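Long-range contact in succinyl-CoA ligase (ADP-forming) subunit alpha (Methanosaeta concilii, PDB 6HXI), which belongs to the succinyl-CoA ligase alpha-subunit family, carries a citrate-synthase-like C-terminal region and holds coenzyme A in its N-terminal part: residues Lys14-Met28 and Pro40-His54. Numbering follows the deposited sequence.
Sequences KAFVYGYQTNAIQRM and PSISAIINPSRAGIH
V17 and I45 pair near the middle of two neighbouring parallel strands, 15-18 and 42-46, joined through helix 22-34 in a beta-alpha-beta crossover. I46 N gives a nearly straight bond to V17 O (2.8 Å, 169°), and G19 N reaches I46 O in turn; the positive phi of G19 (109°) at the strand end suits a residue without a side chain. A15 O receives S43 N as in a regular pair, but S43 is the extra residue of a beta bulge, and V17 N therefore bonds A44 O.

The tight part lies under the helix. I42, with CG1 anti to its carbonyl carbon (chi1 -60°), sends CD1 between V17 CG2, I25 CG2 and M28 CB, the last 3.8 Å away; branched and flexible apolar chains suit this closed layer. H54 is buried too: I25 CD1 lies over one face of its imidazole, while I25 CG2 comes closer, 3.8 Å from NE2. On the other sheet face I46 CD1 meets F16 CB, while CG2 lies 3.5 Å from Y18 CD2.

K14 and T22 form the solvent side. K14 NZ extends to P40 O (2.8 Å), in the carbonyl plane; T22 O receives a water. Q21, the helix N-cap, touches coenzyme A. That water also meets H54 NE2, and Y20 OH lies 2.7 Å from ND1 in a hydrogen bond; partners at both nitrogens would limit rotation of the buried imidazole.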
# COMPACT_ATOMS: atom_id res chain seq x y z
N LYS B 14 27.74 -38.18 16.05
CA LYS B 14 26.97 -37.20 15.30
C LYS B 14 25.69 -37.89 14.83
O LYS B 14 25.70 -39.08 14.44
CB LYS B 14 27.79 -36.63 14.13
CG LYS B 14 28.89 -35.67 14.57
CD LYS B 14 28.34 -34.32 15.01
CE LYS B 14 29.42 -33.28 15.07
NZ LYS B 14 28.85 -31.91 15.14
N ALA B 15 24.58 -37.18 14.92
CA ALA B 15 23.27 -37.72 14.66
C ALA B 15 22.37 -36.84 13.81
O ALA B 15 22.59 -35.63 13.69
CB ALA B 15 22.57 -38.01 15.99
N PHE B 16 21.31 -37.47 13.25
CA PHE B 16 20.22 -36.81 12.56
C PHE B 16 19.03 -36.99 13.45
O PHE B 16 18.87 -38.03 14.08
CB PHE B 16 19.92 -37.46 11.22
CG PHE B 16 21.03 -37.45 10.19
CD1 PHE B 16 21.61 -36.25 9.78
CD2 PHE B 16 21.43 -38.62 9.57
CE1 PHE B 16 22.60 -36.24 8.79
CE2 PHE B 16 22.44 -38.61 8.61
CZ PHE B 16 23.00 -37.42 8.20
N VAL B 17 18.20 -35.97 13.54
CA VAL B 17 16.94 -36.06 14.26
C VAL B 17 15.89 -36.03 13.16
O VAL B 17 15.77 -35.03 12.46
CB VAL B 17 16.75 -34.92 15.30
CG1 VAL B 17 15.33 -34.93 15.88
CG2 VAL B 17 17.78 -35.02 16.42
N TYR B 18 15.20 -37.15 12.95
CA TYR B 18 14.11 -37.25 11.98
C TYR B 18 12.83 -36.81 12.69
O TYR B 18 12.41 -37.44 13.67
CB TYR B 18 13.95 -38.69 11.42
CG TYR B 18 12.95 -38.74 10.29
CD1 TYR B 18 11.58 -38.75 10.54
CD2 TYR B 18 13.37 -38.68 8.96
CE1 TYR B 18 10.66 -38.71 9.51
CE2 TYR B 18 12.45 -38.66 7.91
CZ TYR B 18 11.10 -38.66 8.20
OH TYR B 18 10.18 -38.65 7.19
N GLY B 19 12.24 -35.73 12.20
CA GLY B 19 11.03 -35.15 12.75
C GLY B 19 11.34 -33.84 13.42
O GLY B 19 12.33 -33.73 14.13
N TYR B 20 10.48 -32.83 13.22
CA TYR B 20 10.69 -31.50 13.78
C TYR B 20 10.32 -31.43 15.25
O TYR B 20 9.30 -30.86 15.62
CB TYR B 20 9.98 -30.42 12.93
CG TYR B 20 10.59 -29.04 13.10
CD1 TYR B 20 11.96 -28.85 13.02
CD2 TYR B 20 9.79 -27.94 13.38
CE1 TYR B 20 12.53 -27.59 13.21
CE2 TYR B 20 10.34 -26.67 13.55
CZ TYR B 20 11.71 -26.49 13.41
OH TYR B 20 12.26 -25.25 13.59
N GLN B 21 11.16 -32.01 16.11
CA GLN B 21 10.93 -32.08 17.55
C GLN B 21 11.86 -31.10 18.23
O GLN B 21 12.93 -31.49 18.70
CB GLN B 21 11.12 -33.53 18.06
CG GLN B 21 10.06 -34.50 17.53
CD GLN B 21 8.69 -34.33 18.13
OE1 GLN B 21 8.53 -34.09 19.33
NE2 GLN B 21 7.64 -34.44 17.31
N THR B 22 11.48 -29.85 18.23
CA THR B 22 12.29 -28.73 18.73
C THR B 22 12.73 -28.89 20.20
O THR B 22 13.88 -28.58 20.52
CB THR B 22 11.59 -27.38 18.49
OG1 THR B 22 10.45 -27.30 19.34
CG2 THR B 22 11.16 -27.18 17.04
N ASN B 23 11.85 -29.38 21.07
CA ASN B 23 12.22 -29.60 22.48
C ASN B 23 13.26 -30.71 22.65
O ASN B 23 14.22 -30.54 23.41
CB ASN B 23 10.97 -29.87 23.34
CG ASN B 23 11.11 -29.45 24.78
OD1 ASN B 23 12.10 -28.82 25.20
ND2 ASN B 23 10.10 -29.76 25.58
N ALA B 24 13.08 -31.83 21.92
CA ALA B 24 13.99 -32.97 21.91
C ALA B 24 15.36 -32.52 21.35
O ALA B 24 16.39 -32.84 21.93
CB ALA B 24 13.41 -34.08 21.04
N ILE B 25 15.34 -31.72 20.25
CA ILE B 25 16.56 -31.16 19.66
C ILE B 25 17.28 -30.34 20.74
O ILE B 25 18.48 -30.57 20.97
CB ILE B 25 16.26 -30.32 18.39
CG1 ILE B 25 15.85 -31.24 17.22
CG2 ILE B 25 17.47 -29.47 18.00
CD1 ILE B 25 14.90 -30.54 16.16
N GLN B 26 16.55 -29.41 21.41
CA GLN B 26 17.12 -28.58 22.47
C GLN B 26 17.70 -29.41 23.63
O GLN B 26 18.77 -29.06 24.14
CB GLN B 26 16.13 -27.50 22.98
CG GLN B 26 16.81 -26.45 23.89
CD GLN B 26 17.94 -25.73 23.18
OE1 GLN B 26 17.72 -24.86 22.33
NE2 GLN B 26 19.18 -26.11 23.46
N ARG B 27 17.02 -30.50 24.03
CA ARG B 27 17.46 -31.38 25.11
C ARG B 27 18.80 -32.02 24.77
O ARG B 27 19.70 -32.03 25.62
CB ARG B 27 16.41 -32.47 25.41
CG ARG B 27 15.18 -31.90 26.10
CD ARG B 27 14.41 -32.93 26.84
NE ARG B 27 13.45 -32.30 27.74
CZ ARG B 27 12.16 -32.21 27.50
NH1 ARG B 27 11.36 -31.62 28.37
NH2 ARG B 27 11.65 -32.69 26.38
N MET B 28 18.95 -32.51 23.52
CA MET B 28 20.20 -33.11 23.07
C MET B 28 21.36 -32.10 23.14
O MET B 28 22.39 -32.38 23.75
CB MET B 28 20.06 -33.72 21.66
CG MET B 28 19.26 -34.99 21.66
SD MET B 28 18.98 -35.70 20.02
CE MET B 28 20.61 -36.31 19.65
N PRO B 40 28.21 -29.99 18.75
CA PRO B 40 26.86 -30.53 18.99
C PRO B 40 26.75 -31.98 18.47
O PRO B 40 27.43 -32.36 17.51
CB PRO B 40 25.98 -29.60 18.15
CG PRO B 40 26.77 -28.34 18.03
CD PRO B 40 28.15 -28.82 17.84
N SER B 41 25.92 -32.79 19.11
CA SER B 41 25.72 -34.19 18.73
C SER B 41 24.80 -34.35 17.50
O SER B 41 24.54 -35.47 17.09
CB SER B 41 25.11 -34.96 19.89
OG SER B 41 23.83 -34.44 20.22
N ILE B 42 24.26 -33.23 16.96
CA ILE B 42 23.32 -33.21 15.84
C ILE B 42 23.95 -32.53 14.64
O ILE B 42 24.28 -31.34 14.72
CB ILE B 42 22.00 -32.51 16.24
CG1 ILE B 42 21.30 -33.22 17.43
CG2 ILE B 42 21.07 -32.32 15.03
CD1 ILE B 42 20.14 -32.38 18.07
N SER B 43 24.08 -33.26 13.53
CA SER B 43 24.61 -32.74 12.27
C SER B 43 23.46 -32.06 11.51
O SER B 43 23.65 -30.97 10.97
CB SER B 43 25.22 -33.86 11.44
OG SER B 43 26.44 -34.32 11.99
N ALA B 44 22.26 -32.71 11.46
CA ALA B 44 21.10 -32.15 10.75
C ALA B 44 19.77 -32.66 11.29
O ALA B 44 19.69 -33.69 11.97
CB ALA B 44 21.19 -32.45 9.24
N ILE B 45 18.70 -31.94 10.92
CA ILE B 45 17.33 -32.32 11.22
C ILE B 45 16.74 -32.79 9.91
O ILE B 45 17.04 -32.22 8.86
CB ILE B 45 16.54 -31.15 11.83
CG1 ILE B 45 17.21 -30.65 13.13
CG2 ILE B 45 15.07 -31.51 12.08
CD1 ILE B 45 17.24 -29.20 13.22
N ILE B 46 15.90 -33.84 9.95
CA ILE B 46 15.23 -34.28 8.75
C ILE B 46 13.75 -33.90 8.96
O ILE B 46 13.12 -34.36 9.90
CB ILE B 46 15.49 -35.78 8.38
CG1 ILE B 46 17.02 -36.07 8.34
CG2 ILE B 46 14.85 -36.11 7.02
CD1 ILE B 46 17.39 -37.50 8.49
N ASN B 47 13.26 -32.94 8.16
CA ASN B 47 11.91 -32.44 8.24
C ASN B 47 11.21 -32.74 6.89
O ASN B 47 11.50 -32.09 5.88
CB ASN B 47 11.90 -30.95 8.57
CG ASN B 47 10.53 -30.37 8.86
OD1 ASN B 47 9.49 -30.97 8.62
ND2 ASN B 47 10.51 -29.15 9.34
N PRO B 48 10.29 -33.73 6.88
CA PRO B 48 9.66 -34.12 5.60
C PRO B 48 8.81 -33.04 4.93
O PRO B 48 8.56 -33.12 3.72
CB PRO B 48 8.86 -35.36 5.94
CG PRO B 48 8.81 -35.40 7.41
CD PRO B 48 9.87 -34.59 8.00
N SER B 49 8.41 -32.03 5.70
CA SER B 49 7.61 -30.91 5.17
C SER B 49 8.47 -29.82 4.61
O SER B 49 7.99 -29.06 3.78
CB SER B 49 6.76 -30.29 6.28
OG SER B 49 5.83 -31.19 6.85
N ARG B 50 9.73 -29.66 5.12
CA ARG B 50 10.53 -28.48 4.78
C ARG B 50 12.04 -28.62 4.95
O ARG B 50 12.52 -29.12 5.96
CB ARG B 50 10.06 -27.37 5.74
CG ARG B 50 10.56 -25.98 5.47
CD ARG B 50 9.67 -24.96 6.16
NE ARG B 50 9.63 -25.11 7.61
CZ ARG B 50 10.48 -24.53 8.46
NH1 ARG B 50 10.33 -24.69 9.77
NH2 ARG B 50 11.49 -23.79 8.00
N ALA B 51 12.79 -28.07 3.99
CA ALA B 51 14.24 -27.95 4.06
C ALA B 51 14.50 -26.51 4.56
O ALA B 51 13.64 -25.63 4.38
CB ALA B 51 14.87 -28.15 2.69
N GLY B 52 15.63 -26.28 5.19
CA GLY B 52 15.99 -24.96 5.68
C GLY B 52 16.94 -24.97 6.85
O GLY B 52 17.88 -25.77 6.90
N ILE B 53 16.68 -24.08 7.80
CA ILE B 53 17.47 -23.94 9.01
C ILE B 53 16.63 -24.03 10.24
O ILE B 53 15.42 -23.73 10.21
CB ILE B 53 18.33 -22.65 9.02
CG1 ILE B 53 17.47 -21.36 8.89
CG2 ILE B 53 19.46 -22.70 8.01
CD1 ILE B 53 18.25 -20.03 9.29
N HIS B 54 17.27 -24.42 11.34
CA HIS B 54 16.66 -24.45 12.65
C HIS B 54 17.62 -23.80 13.63
O HIS B 54 18.79 -24.11 13.65
CB HIS B 54 16.32 -25.88 13.06
CG HIS B 54 15.88 -26.01 14.49
ND1 HIS B 54 14.64 -25.53 14.92
CD2 HIS B 54 16.53 -26.53 15.56
CE1 HIS B 54 14.58 -25.79 16.22
NE2 HIS B 54 15.69 -26.39 16.65
O HOH W 1 28.08 -31.92 11.78
O HOH W 2 15.46 -26.64 19.44
O HOH W 3 23.33 -35.58 22.96